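Local coordinates for ABC transporter periplasmic-binding protein YtfQ (Mycobacterium smegmatis, PDB 6HBD) that binds beta-D-galactofuranose and probably delivers furanose sugars to an ABC transporter as its periplasmic solute-binding component, at residues I148-G153 / D162-F167; V208-N213 / V238-T243; Y257-N262 / D290-Q295. All coordinates share one frame; numbering follows the deposited sequence.

Contact 1: I148-G153 / D162-F167; sequences IVQLEG and DRKTGF. With ZN (zinc ion), chain F; GZL (beta-D-galactofuranose), chain L.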
ATOM      1  N   ILE A 148      11.385   2.091  19.136  1.00 64.43           N
ATOM      2  CA  ILE A 148      10.687   2.146  17.861  1.00 62.14           C
ATOM      3  C   ILE A 148       9.248   2.538  18.118  1.00 64.55           C
ATOM      4  O   ILE A 148       8.602   2.023  19.011  1.00 62.91           O
ATOM      5  CB  ILE A 148      10.813   0.813  17.029  1.00 63.81           C
ATOM      6  CG1 ILE A 148      12.282   0.529  16.631  1.00 62.51           C
ATOM      7  CG2 ILE A 148       9.951   0.867  15.769  1.00 64.10           C
ATOM      8  CD1 ILE A 148      12.602  -0.791  16.590  1.00 58.60           C
ATOM      9  N   VAL A 149       8.750   3.424  17.288  1.00 62.08           N
ATOM     10  CA  VAL A 149       7.375   3.897  17.285  1.00 61.44           C
ATOM     11  C   VAL A 149       6.821   3.376  15.953  1.00 62.94           C
ATOM     12  O   VAL A 149       7.615   3.187  15.035  1.00 61.92           O
ATOM     13  CB  VAL A 149       7.417   5.428  17.358  1.00 65.13           C
ATOM     14  CG1 VAL A 149       6.029   6.018  17.414  1.00 64.28           C
ATOM     15  CG2 VAL A 149       8.234   5.860  18.558  1.00 65.45           C
ATOM     16  N   GLN A 150       5.512   3.087  15.852  1.00 58.25           N
ATOM     17  CA  GLN A 150       4.934   2.495  14.640  1.00 57.68           C
ATOM     18  C   GLN A 150       3.602   3.131  14.252  1.00 60.36           C
ATOM     19  O   GLN A 150       2.637   3.076  15.021  1.00 59.25           O
ATOM     20  CB  GLN A 150       4.782   0.960  14.816  1.00 59.22           C
ATOM     21  CG  GLN A 150       4.102   0.215  13.620  1.00 61.06           C
ATOM     22  CD  GLN A 150       4.311  -1.303  13.495  1.00 75.88           C
ATOM     23  OE1 GLN A 150       3.458  -1.993  12.943  1.00 75.67           O
ATOM     24  NE2 GLN A 150       5.447  -1.890  13.894  1.00 63.91           N
ATOM     25  N   LEU A 151       3.529   3.692  13.032  1.00 55.91           N
ATOM     26  CA  LEU A 151       2.299   4.316  12.562  1.00 55.25           C
ATOM     27  C   LEU A 151       1.619   3.272  11.709  1.00 57.87           C
ATOM     28  O   LEU A 151       2.140   2.904  10.668  1.00 58.08           O
ATOM     29  CB  LEU A 151       2.594   5.611  11.791  1.00 55.37           C
ATOM     30  CG  LEU A 151       3.440   6.640  12.542  1.00 59.46           C
ATOM     31  CD1 LEU A 151       4.073   7.611  11.610  1.00 59.01           C
ATOM     32  CD2 LEU A 151       2.614   7.374  13.550  1.00 63.07           C
ATOM     33  N   GLU A 152       0.540   2.692  12.228  1.00 53.86           N
ATOM     34  CA  GLU A 152      -0.182   1.609  11.578  1.00 53.69           C
ATOM     35  C   GLU A 152      -1.189   2.145  10.557  1.00 57.88           C
ATOM     36  O   GLU A 152      -1.806   3.180  10.781  1.00 56.12           O
ATOM     37  CB  GLU A 152      -0.916   0.737  12.616  1.00 54.88           C
ATOM     38  CG  GLU A 152      -0.017   0.042  13.621  1.00 65.21           C
ATOM     39  CD  GLU A 152      -0.783  -0.693  14.704  1.00 96.51           C
ATOM     40  OE1 GLU A 152      -1.795  -0.142  15.198  1.00104.96           O
ATOM     41  OE2 GLU A 152      -0.364  -1.814  15.074  1.00 87.76           O
ATOM     42  N   GLY A 153      -1.351   1.433   9.444  1.00 54.31           N
ATOM     43  CA  GLY A 153      -2.321   1.820   8.436  1.00 54.72           C
ATOM     44  C   GLY A 153      -3.729   1.514   8.885  1.00 59.87           C
ATOM     45  O   GLY A 153      -3.917   0.963   9.975  1.00 58.94           O
ATOM     46  N   ASP A 162      -0.170  -7.169   7.501  1.00 53.73           N
ATOM     47  CA  ASP A 162       1.004  -7.850   6.947  1.00 54.35           C
ATOM     48  C   ASP A 162       2.287  -7.081   7.182  1.00 60.67           C
ATOM     49  O   ASP A 162       3.290  -7.691   7.536  1.00 60.93           O
ATOM     50  CB  ASP A 162       0.813  -8.111   5.445  1.00 56.71           C
ATOM     51  CG  ASP A 162      -0.201  -9.186   5.062  1.00 65.24           C
ATOM     52  OD1 ASP A 162      -0.983  -9.622   5.948  1.00 65.77           O
ATOM     53  OD2 ASP A 162      -0.225  -9.581   3.871  1.00 68.37           O
ATOM     54  N   ARG A 163       2.274  -5.749   7.000  1.00 59.04           N
ATOM     55  CA  ARG A 163       3.479  -4.935   7.250  1.00 58.67           C
ATOM     56  C   ARG A 163       3.859  -4.962   8.719  1.00 62.55           C
ATOM     57  O   ARG A 163       5.058  -4.970   9.031  1.00 62.15           O
ATOM     58  CB  ARG A 163       3.300  -3.484   6.782  1.00 57.04           C
ATOM     59  CG  ARG A 163       3.435  -3.350   5.282  1.00 64.93           C
ATOM     60  CD  ARG A 163       2.829  -2.080   4.739  1.00 60.13           C
ATOM     61  NE  ARG A 163       2.801  -2.094   3.275  1.00 53.45           N
ATOM     62  CZ  ARG A 163       2.258  -1.151   2.518  1.00 55.17           C
ATOM     63  NH1 ARG A 163       1.685  -0.094   3.074  1.00 38.27           N
ATOM     64  NH2 ARG A 163       2.295  -1.251   1.197  1.00 51.14           N
ATOM     65  N   LYS A 164       2.842  -4.980   9.621  1.00 59.10           N
ATOM     66  CA  LYS A 164       3.067  -5.062  11.073  1.00 60.12           C
ATOM     67  C   LYS A 164       3.799  -6.379  11.383  1.00 65.91           C
ATOM     68  O   LYS A 164       4.887  -6.370  11.979  1.00 64.30           O
ATOM     69  CB  LYS A 164       1.717  -4.998  11.829  1.00 62.71           C
ATOM     70  CG  LYS A 164       1.793  -4.979  13.352  1.00 67.82           C
ATOM     71  CD  LYS A 164       0.391  -4.942  13.961  1.00 72.19           C
ATOM     72  CE  LYS A 164       0.393  -5.009  15.478  1.00 71.86           C
ATOM     73  NZ  LYS A 164       1.123  -3.879  16.116  1.00 74.06           N
ATOM     74  N   THR A 165       3.213  -7.501  10.898  1.00 64.20           N
ATOM     75  CA  THR A 165       3.745  -8.854  11.061  1.00 64.51           C
ATOM     76  C   THR A 165       5.158  -8.986  10.483  1.00 69.96           C
ATOM     77  O   THR A 165       6.004  -9.676  11.058  1.00 70.70           O
ATOM     78  CB  THR A 165       2.805  -9.843  10.388  1.00 72.34           C
ATOM     79  OG1 THR A 165       1.463  -9.588  10.828  1.00 70.78           O
ATOM     80  CG2 THR A 165       3.208 -11.296  10.648  1.00 72.42           C
ATOM     81  N   GLY A 166       5.390  -8.346   9.344  1.00 65.75           N
ATOM     82  CA  GLY A 166       6.679  -8.373   8.682  1.00 64.92           C
ATOM     83  C   GLY A 166       7.694  -7.575   9.452  1.00 68.69           C
ATOM     84  O   GLY A 166       8.740  -8.108   9.825  1.00 67.71           O
ATOM     85  N   PHE A 167       7.376  -6.298   9.729  1.00 66.26           N
ATOM     86  CA  PHE A 167       8.287  -5.437  10.492  1.00 66.73           C
ATOM     87  C   PHE A 167       8.698  -6.134  11.780  1.00 70.35           C
ATOM     88  O   PHE A 167       9.897  -6.238  12.063  1.00 68.45           O
ATOM     89  CB  PHE A 167       7.654  -4.071  10.799  1.00 68.75           C
ATOM     90  CG  PHE A 167       8.647  -3.110  11.413  1.00 70.36           C
ATOM     91  CD1 PHE A 167       9.530  -2.400  10.617  1.00 73.62           C
ATOM     92  CD2 PHE A 167       8.763  -2.993  12.792  1.00 72.76           C
ATOM     93  CE1 PHE A 167      10.463  -1.534  11.186  1.00 74.75           C
ATOM     94  CE2 PHE A 167       9.724  -2.161  13.362  1.00 75.36           C
ATOM     95  CZ  PHE A 167      10.561  -1.429  12.556  1.00 73.70           C
TER
HETATM   96 ZN    ZN F 404      -1.987 -10.515   2.859  1.00 87.69          ZN
HETATM   97  C6  GZL L 410      -0.740  -1.271  -0.794  1.00 46.65           C
HETATM   98  C5  GZL L 410      -1.920  -0.324  -0.820  1.00 48.07           C
HETATM   99  C4  GZL L 410      -1.864   0.695   0.305  1.00 47.40           C
HETATM  100  C3  GZL L 410      -0.644   1.609   0.293  1.00 47.10           C
HETATM  101  C2  GZL L 410      -1.168   2.807   1.063  1.00 46.92           C
HETATM  102  O6  GZL L 410      -0.926  -2.309  -1.748  1.00 49.02           O
HETATM  103  O5  GZL L 410      -3.157  -1.042  -0.811  1.00 50.31           O
HETATM  104  O4  GZL L 410      -2.975   1.610   0.177  1.00 47.90           O
HETATM  105  O3  GZL L 410       0.510   1.080   0.926  1.00 46.14           O
HETATM  106  C1  GZL L 410      -2.556   2.952   0.462  1.00 47.76           C
HETATM  107  O2  GZL L 410      -0.418   3.998   0.877  1.00 50.30           O
HETATM  108  O1  GZL L 410      -3.272   3.518   1.500  1.00 49.07           O

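Contact 2: V208-N213 / V238-T243; sequences VVFAQN and VAVDAT. With GZL (beta-D-galactofuranose), chain L.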
ATOM      1  N   VAL A 208      13.577   5.765  16.477  1.00 58.92           N
ATOM      2  CA  VAL A 208      13.128   5.546  15.112  1.00 55.92           C
ATOM      3  C   VAL A 208      11.601   5.368  15.060  1.00 56.28           C
ATOM      4  O   VAL A 208      11.002   4.874  16.009  1.00 55.38           O
ATOM      5  CB  VAL A 208      13.914   4.325  14.533  1.00 59.28           C
ATOM      6  CG1 VAL A 208      14.203   3.280  15.606  1.00 59.05           C
ATOM      7  CG2 VAL A 208      13.226   3.685  13.312  1.00 59.13           C
ATOM      8  N   VAL A 209      10.986   5.787  13.945  1.00 51.53           N
ATOM      9  CA  VAL A 209       9.561   5.627  13.670  1.00 50.64           C
ATOM     10  C   VAL A 209       9.450   4.781  12.384  1.00 55.67           C
ATOM     11  O   VAL A 209      10.226   4.961  11.451  1.00 56.06           O
ATOM     12  CB  VAL A 209       8.748   6.967  13.629  1.00 53.69           C
ATOM     13  CG1 VAL A 209       9.651   8.177  13.539  1.00 53.52           C
ATOM     14  CG2 VAL A 209       7.651   6.998  12.554  1.00 53.07           C
ATOM     15  N   PHE A 210       8.524   3.826  12.375  1.00 50.58           N
ATOM     16  CA  PHE A 210       8.274   2.976  11.240  1.00 49.88           C
ATOM     17  C   PHE A 210       6.882   3.300  10.780  1.00 54.43           C
ATOM     18  O   PHE A 210       5.900   2.897  11.422  1.00 53.22           O
ATOM     19  CB  PHE A 210       8.414   1.485  11.582  1.00 51.72           C
ATOM     20  CG  PHE A 210       7.796   0.553  10.557  1.00 53.42           C
ATOM     21  CD1 PHE A 210       8.190   0.594   9.226  1.00 56.60           C
ATOM     22  CD2 PHE A 210       6.761  -0.302  10.908  1.00 55.65           C
ATOM     23  CE1 PHE A 210       7.586  -0.230   8.277  1.00 56.62           C
ATOM     24  CE2 PHE A 210       6.152  -1.116   9.955  1.00 57.85           C
ATOM     25  CZ  PHE A 210       6.570  -1.074   8.649  1.00 55.69           C
ATOM     26  N   ALA A 211       6.795   4.046   9.664  1.00 51.44           N
ATOM     27  CA  ALA A 211       5.515   4.416   9.094  1.00 51.10           C
ATOM     28  C   ALA A 211       5.154   3.360   8.067  1.00 57.35           C
ATOM     29  O   ALA A 211       5.967   3.050   7.212  1.00 57.94           O
ATOM     30  CB  ALA A 211       5.594   5.794   8.465  1.00 51.41           C
ATOM     31  N   GLN A 212       3.939   2.799   8.140  1.00 53.80           N
ATOM     32  CA  GLN A 212       3.523   1.764   7.191  1.00 54.07           C
ATOM     33  C   GLN A 212       3.136   2.351   5.843  1.00 57.70           C
ATOM     34  O   GLN A 212       2.783   1.611   4.921  1.00 56.68           O
ATOM     35  CB  GLN A 212       2.385   0.907   7.778  1.00 55.49           C
ATOM     36  CG  GLN A 212       2.893  -0.065   8.840  1.00 59.52           C
ATOM     37  CD  GLN A 212       1.764  -0.793   9.507  1.00 67.17           C
ATOM     38  OE1 GLN A 212       0.618  -0.801   9.038  1.00 50.73           O
ATOM     39  NE2 GLN A 212       2.059  -1.406  10.636  1.00 67.88           N
ATOM     40  N   ASN A 213       3.193   3.681   5.723  1.00 53.66           N
ATOM     41  CA  ASN A 213       2.869   4.371   4.483  1.00 52.80           C
ATOM     42  C   ASN A 213       3.589   5.699   4.617  1.00 56.01           C
ATOM     43  O   ASN A 213       3.494   6.308   5.679  1.00 54.32           O
ATOM     44  CB  ASN A 213       1.359   4.456   4.372  1.00 47.26           C
ATOM     45  CG  ASN A 213       0.776   5.742   3.945  1.00 63.49           C
ATOM     46  OD1 ASN A 213       0.321   6.534   4.768  1.00 56.61           O
ATOM     47  ND2 ASN A 213       0.751   5.965   2.649  1.00 61.06           N
ATOM     48  N   VAL A 238      11.543   5.429   8.598  1.00 45.49           N
ATOM     49  CA  VAL A 238      11.574   4.365   7.616  1.00 43.91           C
ATOM     50  C   VAL A 238      10.127   4.081   7.251  1.00 48.07           C
ATOM     51  O   VAL A 238       9.285   3.946   8.141  1.00 48.21           O
ATOM     52  CB  VAL A 238      12.395   3.115   8.003  1.00 47.11           C
ATOM     53  CG1 VAL A 238      13.416   3.434   9.084  1.00 46.60           C
ATOM     54  CG2 VAL A 238      11.528   1.926   8.395  1.00 47.02           C
ATOM     55  N   ALA A 239       9.812   4.093   5.945  1.00 43.12           N
ATOM     56  CA  ALA A 239       8.448   3.894   5.514  1.00 41.80           C
ATOM     57  C   ALA A 239       8.348   3.022   4.289  1.00 46.00           C
ATOM     58  O   ALA A 239       9.368   2.619   3.717  1.00 45.08           O
ATOM     59  CB  ALA A 239       7.789   5.233   5.279  1.00 42.48           C
ATOM     60  N   VAL A 240       7.101   2.660   3.949  1.00 42.76           N
ATOM     61  CA  VAL A 240       6.762   1.824   2.803  1.00 41.91           C
ATOM     62  C   VAL A 240       5.966   2.702   1.819  1.00 46.12           C
ATOM     63  O   VAL A 240       5.211   3.558   2.270  1.00 47.63           O
ATOM     64  CB  VAL A 240       5.981   0.568   3.275  1.00 45.08           C
ATOM     65  CG1 VAL A 240       5.509  -0.278   2.086  1.00 45.09           C
ATOM     66  CG2 VAL A 240       6.837  -0.265   4.218  1.00 44.48           C
ATOM     67  N   ASP A 241       6.152   2.483   0.509  1.00 40.84           N
ATOM     68  CA  ASP A 241       5.555   3.174  -0.641  1.00 40.78           C
ATOM     69  C   ASP A 241       6.587   3.838  -1.516  1.00 46.46           C
ATOM     70  O   ASP A 241       6.554   3.437  -2.683  1.00 45.43           O
ATOM     71  CB  ASP A 241       4.456   4.200  -0.330  1.00 42.10           C
ATOM     72  CG  ASP A 241       3.105   3.656   0.072  1.00 56.16           C
ATOM     73  OD1 ASP A 241       2.940   2.403   0.086  1.00 54.82           O
ATOM     74  OD2 ASP A 241       2.198   4.480   0.356  1.00 65.79           O
ATOM     75  N   ALA A 242       7.377   4.836  -1.156  1.00 44.63           N
ATOM     76  CA  ALA A 242       8.236   5.491  -2.164  1.00 44.16           C
ATOM     77  C   ALA A 242       7.385   6.336  -3.164  1.00 51.49           C
ATOM     78  O   ALA A 242       7.479   6.171  -4.365  1.00 52.81           O
ATOM     79  CB  ALA A 242       9.128   4.484  -2.905  1.00 44.20           C
ATOM     80  N   THR A 243       6.524   7.215  -2.630  1.00 47.74           N
ATOM     81  CA  THR A 243       5.755   8.244  -3.332  1.00 47.15           C
ATOM     82  C   THR A 243       6.728   9.359  -3.719  1.00 52.93           C
ATOM     83  O   THR A 243       7.905   9.303  -3.355  1.00 53.22           O
ATOM     84  CB  THR A 243       4.637   8.770  -2.446  1.00 51.79           C
ATOM     85  OG1 THR A 243       5.187   9.145  -1.189  1.00 48.13           O
ATOM     86  CG2 THR A 243       3.530   7.764  -2.253  1.00 53.90           C
TER
HETATM   87  C6  GZL L 410      -0.740  -1.271  -0.794  1.00 46.65           C
HETATM   88  C5  GZL L 410      -1.920  -0.324  -0.820  1.00 48.07           C
HETATM   89  C4  GZL L 410      -1.864   0.695   0.305  1.00 47.40           C
HETATM   90  C3  GZL L 410      -0.644   1.609   0.293  1.00 47.10           C
HETATM   91  C2  GZL L 410      -1.168   2.807   1.063  1.00 46.92           C
HETATM   92  O6  GZL L 410      -0.926  -2.309  -1.748  1.00 49.02           O
HETATM   93  O5  GZL L 410      -3.157  -1.042  -0.811  1.00 50.31           O
HETATM   94  O4  GZL L 410      -2.975   1.610   0.177  1.00 47.90           O
HETATM   95  O3  GZL L 410       0.510   1.080   0.926  1.00 46.14           O
HETATM   96  C1  GZL L 410      -2.556   2.952   0.462  1.00 47.76           C
HETATM   97  O2  GZL L 410      -0.418   3.998   0.877  1.00 50.30           O
HETATM   98  O1  GZL L 410      -3.272   3.518   1.500  1.00 49.07           O

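Contact 3: Y257-N262 / D290-Q295; sequences YIVECN and DEAFDQ. With ZN (zinc ion), chain D.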
ATOM      1  N   TYR A 257      15.217   5.372   5.219  1.00 35.56           N
ATOM      2  CA  TYR A 257      15.051   4.209   4.370  1.00 35.87           C
ATOM      3  C   TYR A 257      13.624   4.156   3.864  1.00 40.41           C
ATOM      4  O   TYR A 257      12.708   4.389   4.651  1.00 40.10           O
ATOM      5  CB  TYR A 257      15.343   2.925   5.162  1.00 38.11           C
ATOM      6  CG  TYR A 257      15.809   1.771   4.294  1.00 41.37           C
ATOM      7  CD1 TYR A 257      17.050   1.810   3.662  1.00 43.51           C
ATOM      8  CD2 TYR A 257      15.038   0.615   4.157  1.00 41.99           C
ATOM      9  CE1 TYR A 257      17.506   0.741   2.900  1.00 45.35           C
ATOM     10  CE2 TYR A 257      15.488  -0.465   3.398  1.00 42.85           C
ATOM     11  CZ  TYR A 257      16.725  -0.394   2.764  1.00 54.77           C
ATOM     12  OH  TYR A 257      17.225  -1.415   1.974  1.00 59.81           O
ATOM     13  N   ILE A 258      13.422   3.857   2.560  1.00 36.60           N
ATOM     14  CA  ILE A 258      12.081   3.704   1.986  1.00 36.77           C
ATOM     15  C   ILE A 258      12.041   2.394   1.190  1.00 41.78           C
ATOM     16  O   ILE A 258      13.008   2.073   0.496  1.00 39.95           O
ATOM     17  CB  ILE A 258      11.605   4.918   1.132  1.00 39.97           C
ATOM     18  CG1 ILE A 258      11.406   6.153   2.021  1.00 40.78           C
ATOM     19  CG2 ILE A 258      10.282   4.576   0.399  1.00 41.64           C
ATOM     20  CD1 ILE A 258      10.836   7.398   1.307  1.00 51.23           C
ATOM     21  N   VAL A 259      10.924   1.645   1.317  1.00 38.49           N
ATOM     22  CA  VAL A 259      10.691   0.386   0.625  1.00 38.09           C
ATOM     23  C   VAL A 259       9.524   0.658  -0.326  1.00 43.23           C
ATOM     24  O   VAL A 259       8.443   1.044   0.118  1.00 41.54           O
ATOM     25  CB  VAL A 259      10.419  -0.806   1.583  1.00 41.34           C
ATOM     26  CG1 VAL A 259      10.037  -2.054   0.792  1.00 41.78           C
ATOM     27  CG2 VAL A 259      11.633  -1.091   2.456  1.00 40.94           C
ATOM     28  N   GLU A 260       9.779   0.482  -1.638  1.00 40.63           N
ATOM     29  CA  GLU A 260       8.862   0.764  -2.729  1.00 40.13           C
ATOM     30  C   GLU A 260       7.678  -0.154  -2.760  1.00 46.30           C
ATOM     31  O   GLU A 260       7.853  -1.362  -2.702  1.00 46.66           O
ATOM     32  CB  GLU A 260       9.632   0.609  -4.073  1.00 40.70           C
ATOM     33  CG  GLU A 260       8.865   0.832  -5.370  1.00 38.40           C
ATOM     34  CD  GLU A 260       9.768   0.653  -6.572  1.00 64.04           C
ATOM     35  OE1 GLU A 260       9.575  -0.305  -7.363  1.00 77.38           O
ATOM     36  OE2 GLU A 260      10.711   1.461  -6.696  1.00 56.15           O
ATOM     37  N   CYS A 261       6.487   0.406  -2.952  1.00 43.49           N
ATOM     38  CA  CYS A 261       5.273  -0.352  -3.229  1.00 44.34           C
ATOM     39  C   CYS A 261       4.762   0.324  -4.490  1.00 51.94           C
ATOM     40  O   CYS A 261       4.461   1.516  -4.459  1.00 54.49           O
ATOM     41  CB  CYS A 261       4.257  -0.282  -2.099  1.00 44.89           C
ATOM     42  SG  CYS A 261       2.735  -1.192  -2.452  1.00 48.80           S
ATOM     43  N   ASN A 262       4.733  -0.394  -5.600  1.00 47.11           N
ATOM     44  CA  ASN A 262       4.440   0.180  -6.906  1.00 46.26           C
ATOM     45  C   ASN A 262       2.940   0.445  -7.185  1.00 49.22           C
ATOM     46  O   ASN A 262       2.162  -0.501  -7.327  1.00 48.17           O
ATOM     47  CB  ASN A 262       5.047  -0.743  -7.951  1.00 45.79           C
ATOM     48  CG  ASN A 262       5.253  -0.133  -9.310  1.00 51.60           C
ATOM     49  OD1 ASN A 262       4.361   0.564  -9.846  1.00 33.59           O
ATOM     50  ND2 ASN A 262       6.421  -0.449  -9.909  1.00 35.03           N
ATOM     51  N   ASP A 290       9.363  -5.000  -5.602  1.00 49.94           N
ATOM     52  CA  ASP A 290       9.742  -3.966  -4.652  1.00 50.53           C
ATOM     53  C   ASP A 290      11.258  -3.817  -4.616  1.00 52.79           C
ATOM     54  O   ASP A 290      11.999  -4.755  -4.876  1.00 54.19           O
ATOM     55  CB  ASP A 290       9.257  -4.326  -3.215  1.00 54.82           C
ATOM     56  CG  ASP A 290       7.767  -4.647  -3.050  1.00 83.64           C
ATOM     57  OD1 ASP A 290       6.920  -3.871  -3.586  1.00 88.05           O
ATOM     58  OD2 ASP A 290       7.444  -5.677  -2.381  1.00 89.68           O
ATOM     59  N   GLU A 291      11.700  -2.641  -4.214  1.00 47.23           N
ATOM     60  CA  GLU A 291      13.095  -2.284  -4.011  1.00 46.04           C
ATOM     61  C   GLU A 291      13.118  -1.276  -2.888  1.00 48.58           C
ATOM     62  O   GLU A 291      12.064  -0.743  -2.517  1.00 48.02           O
ATOM     63  CB  GLU A 291      13.761  -1.728  -5.272  1.00 47.39           C
ATOM     64  CG  GLU A 291      13.251  -0.379  -5.752  1.00 52.80           C
ATOM     65  CD  GLU A 291      14.087   0.274  -6.829  1.00 58.31           C
ATOM     66  OE1 GLU A 291      13.473   0.808  -7.774  1.00 48.53           O
ATOM     67  OE2 GLU A 291      15.334   0.274  -6.732  1.00 53.41           O
ATOM     68  N   ALA A 292      14.296  -1.025  -2.335  1.00 43.97           N
ATOM     69  CA  ALA A 292      14.416  -0.083  -1.247  1.00 43.74           C
ATOM     70  C   ALA A 292      15.513   0.921  -1.511  1.00 46.78           C
ATOM     71  O   ALA A 292      16.423   0.651  -2.291  1.00 47.21           O
ATOM     72  CB  ALA A 292      14.666  -0.822   0.049  1.00 44.95           C
ATOM     73  N   PHE A 293      15.402   2.100  -0.884  1.00 41.57           N
ATOM     74  CA  PHE A 293      16.348   3.190  -1.086  1.00 40.29           C
ATOM     75  C   PHE A 293      16.796   3.791   0.235  1.00 46.34           C
ATOM     76  O   PHE A 293      16.002   3.908   1.165  1.00 45.50           O
ATOM     77  CB  PHE A 293      15.704   4.316  -1.916  1.00 40.53           C
ATOM     78  CG  PHE A 293      14.814   3.870  -3.038  1.00 40.30           C
ATOM     79  CD1 PHE A 293      15.332   3.622  -4.290  1.00 43.80           C
ATOM     80  CD2 PHE A 293      13.453   3.734  -2.850  1.00 41.10           C
ATOM     81  CE1 PHE A 293      14.500   3.286  -5.356  1.00 45.17           C
ATOM     82  CE2 PHE A 293      12.627   3.345  -3.898  1.00 44.51           C
ATOM     83  CZ  PHE A 293      13.156   3.145  -5.154  1.00 43.44           C
ATOM     84  N   ASP A 294      18.083   4.151   0.300  1.00 45.67           N
ATOM     85  CA  ASP A 294      18.684   4.934   1.363  1.00 47.10           C
ATOM     86  C   ASP A 294      18.597   6.375   0.782  1.00 53.90           C
ATOM     87  O   ASP A 294      17.907   6.555  -0.230  1.00 55.22           O
ATOM     88  CB  ASP A 294      20.126   4.458   1.679  1.00 49.19           C
ATOM     89  CG  ASP A 294      21.186   4.678   0.606  1.00 65.65           C
ATOM     90  OD1 ASP A 294      20.921   5.440  -0.345  1.00 68.71           O
ATOM     91  OD2 ASP A 294      22.282   4.083   0.723  1.00 70.27           O
ATOM     92  N   GLN A 295      19.247   7.379   1.364  1.00 49.38           N
ATOM     93  CA  GLN A 295      19.160   8.736   0.797  1.00 48.59           C
ATOM     94  C   GLN A 295      19.833   8.853  -0.580  1.00 52.38           C
ATOM     95  O   GLN A 295      19.177   9.308  -1.501  1.00 53.09           O
ATOM     96  CB  GLN A 295      19.721   9.764   1.769  1.00 50.03           C
ATOM     97  CG  GLN A 295      20.095  11.103   1.153  1.00 53.56           C
ATOM     98  CD  GLN A 295      20.473  12.056   2.233  1.00 49.42           C
ATOM     99  OE1 GLN A 295      21.253  11.716   3.124  1.00 41.05           O
ATOM    100  NE2 GLN A 295      19.958  13.270   2.183  1.00 47.68           N
TER
HETATM  101 ZN    ZN D 402      11.555   0.483  -8.463  1.00 44.99          ZN
HETATM  102  O   HOH W   1      10.981   1.669 -10.076  1.00 16.58           O

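Contact 1: I148-G153 / D162-F167
E152 and K164 form a salt bridge, with K164 NZ donating to E152 OE2 at 2.7 Å. This joins strand 146-152 to helix 158-171 within a beta-alpha-beta unit of a type I periplasmic binding protein fold. The two short segments run nearly antiparallel, at 159°. With CG turned away from the backbone N (chi1 -176°), K164 runs out past Q150 and bends only at its last torsion, toward E152. NZ meets OE2 almost in line with the C-O bond. S182 of the neighbouring strand 177-184 makes a weak second bond to the same oxygen.

The start of the K164 chain passes Q150 at about a right angle. Q150 OE1 lies over it, 3.4 Å from K164 CG, and Q212 NE2 makes a weak bond to the same OE1. Q150 NE2 lies beside the ring of F167, 3.7 Å from F167 CD2. The amide and ring planes are nearly perpendicular, 82° apart. Further back, I148 places its CG2 branch 3.9 Å from F167 CE2. This is the apolar end of the contact, and both residues are buried.

The N-terminal part of the helix segment faces the binding sites. D162 OD2 binds a zinc ion that D158 also holds, and D162 OD1 pairs with R84. R163 stretches to the sugar, and its guanidinium is also salt-bridged to E127. The guanidinium meets galactofuranose O3 edge-on and in its plane: R163 NH1 donates to O3 at 2.7 Å and R163 NH2 donates to O3 at 2.9 Å.

Contact 2: V208-N213 / V238-T243
The F210 ring has V240 CG2 at its edge, near its plane, 4.1 Å from CE1. F167, from helix 158-171, lies over one face of the ring in an offset, nearly parallel stack. V238 CG2 touches F210 CD1 at 3.7 Å. F210 and V238 share one face of the parallel strands 208-211 and 236-239; V240 follows where the chain turns a corner. Helix 214-226 links the strands in a beta-alpha-beta crossover of the type I periplasmic binding protein fold. A211 and A239 meet on the other face, CB to CB at 3.9 Å.

The backbones are joined by V238 N to V209 O at 3.2 Å and A211 N to V238 O at 2.9 Å. V240 N reaches A211 O only by a weak bond.

Beyond the strands the contact opens on the sugar. N213 ND2 donates to D241 OD2 at 3.1 Å, close to the amide plane but 35° out of the carboxylate plane on its syn side. The same ND2 bonds galactofuranose O2 only weakly. N213 OD1 caps the following helix at M216 N. D241 CG lies anti to its carbonyl carbon (chi1 -74°), and the carboxylate offers one oxygen to each hydroxyl: galactofuranose O3 donates to D241 OD1 at 2.9 Å, and O2 to D241 OD2 at 2.7 Å.

Contact 3: Y257-N262 / D290-Q295
E260 N donates to E291 O at 2.7 Å, nearly straight at 168°. F293 N bonds I258 O at 2.8 Å, and A292 CA adds a minor CA-H...O contact to the same oxygen. I258 N returns a bond to F293 O, making an antiparallel hydrogen-bonded pair at the edge of the mixed sheet.

On one face, A292 CB sits against the Y257 ring and hydroxyl and touches V259 CG2. On the other, the F293 ring turns its edge to E260, with F293 CZ 3.3 Å from E260 OE2.

A zinc ion bridges E260, at the end of strand 257-260, and E291, just before strand 292-293. E260 chelates it with both carboxylate oxygens, OE2 at 2.2 Å, and E291 OE1 binds at 2.1 Å. A water is a further ligand. E291 reaches the zinc with CG set between the backbone N and the carbonyl carbon (chi1 67°), its chain extended beyond. The two carboxylate planes stand 75° apart.

E260 OE2 and E291 OE1 lie only 3.0 Å from each other. Two carboxylates this close would probably repel each other without the metal. The zinc probably offsets that repulsion and favours the ionised form of both glutamates.

All three contacts include strands of one sheet; contact 1 adds helix 158-171 packed on it. The centres of contacts 1 and 2 are about 9 Å apart, as are those of contacts 2 and 3; contacts 1 and 3 are about 16 Å apart. V149 O with F210 N at 2.9 Å and A239 O with V259 N at 3.0 Å are probable strand-to-strand hydrogen bonds. All three reach the galactofuranose pocket. Sugar O3 is held from both contacts 1 and 2, whose R163 and D241 also form a long, weak ion pair. The C261 side chain of contact 3 comes within about 4 Å of the sugar, and C261 SG is 3.7 Å from R163 NH2.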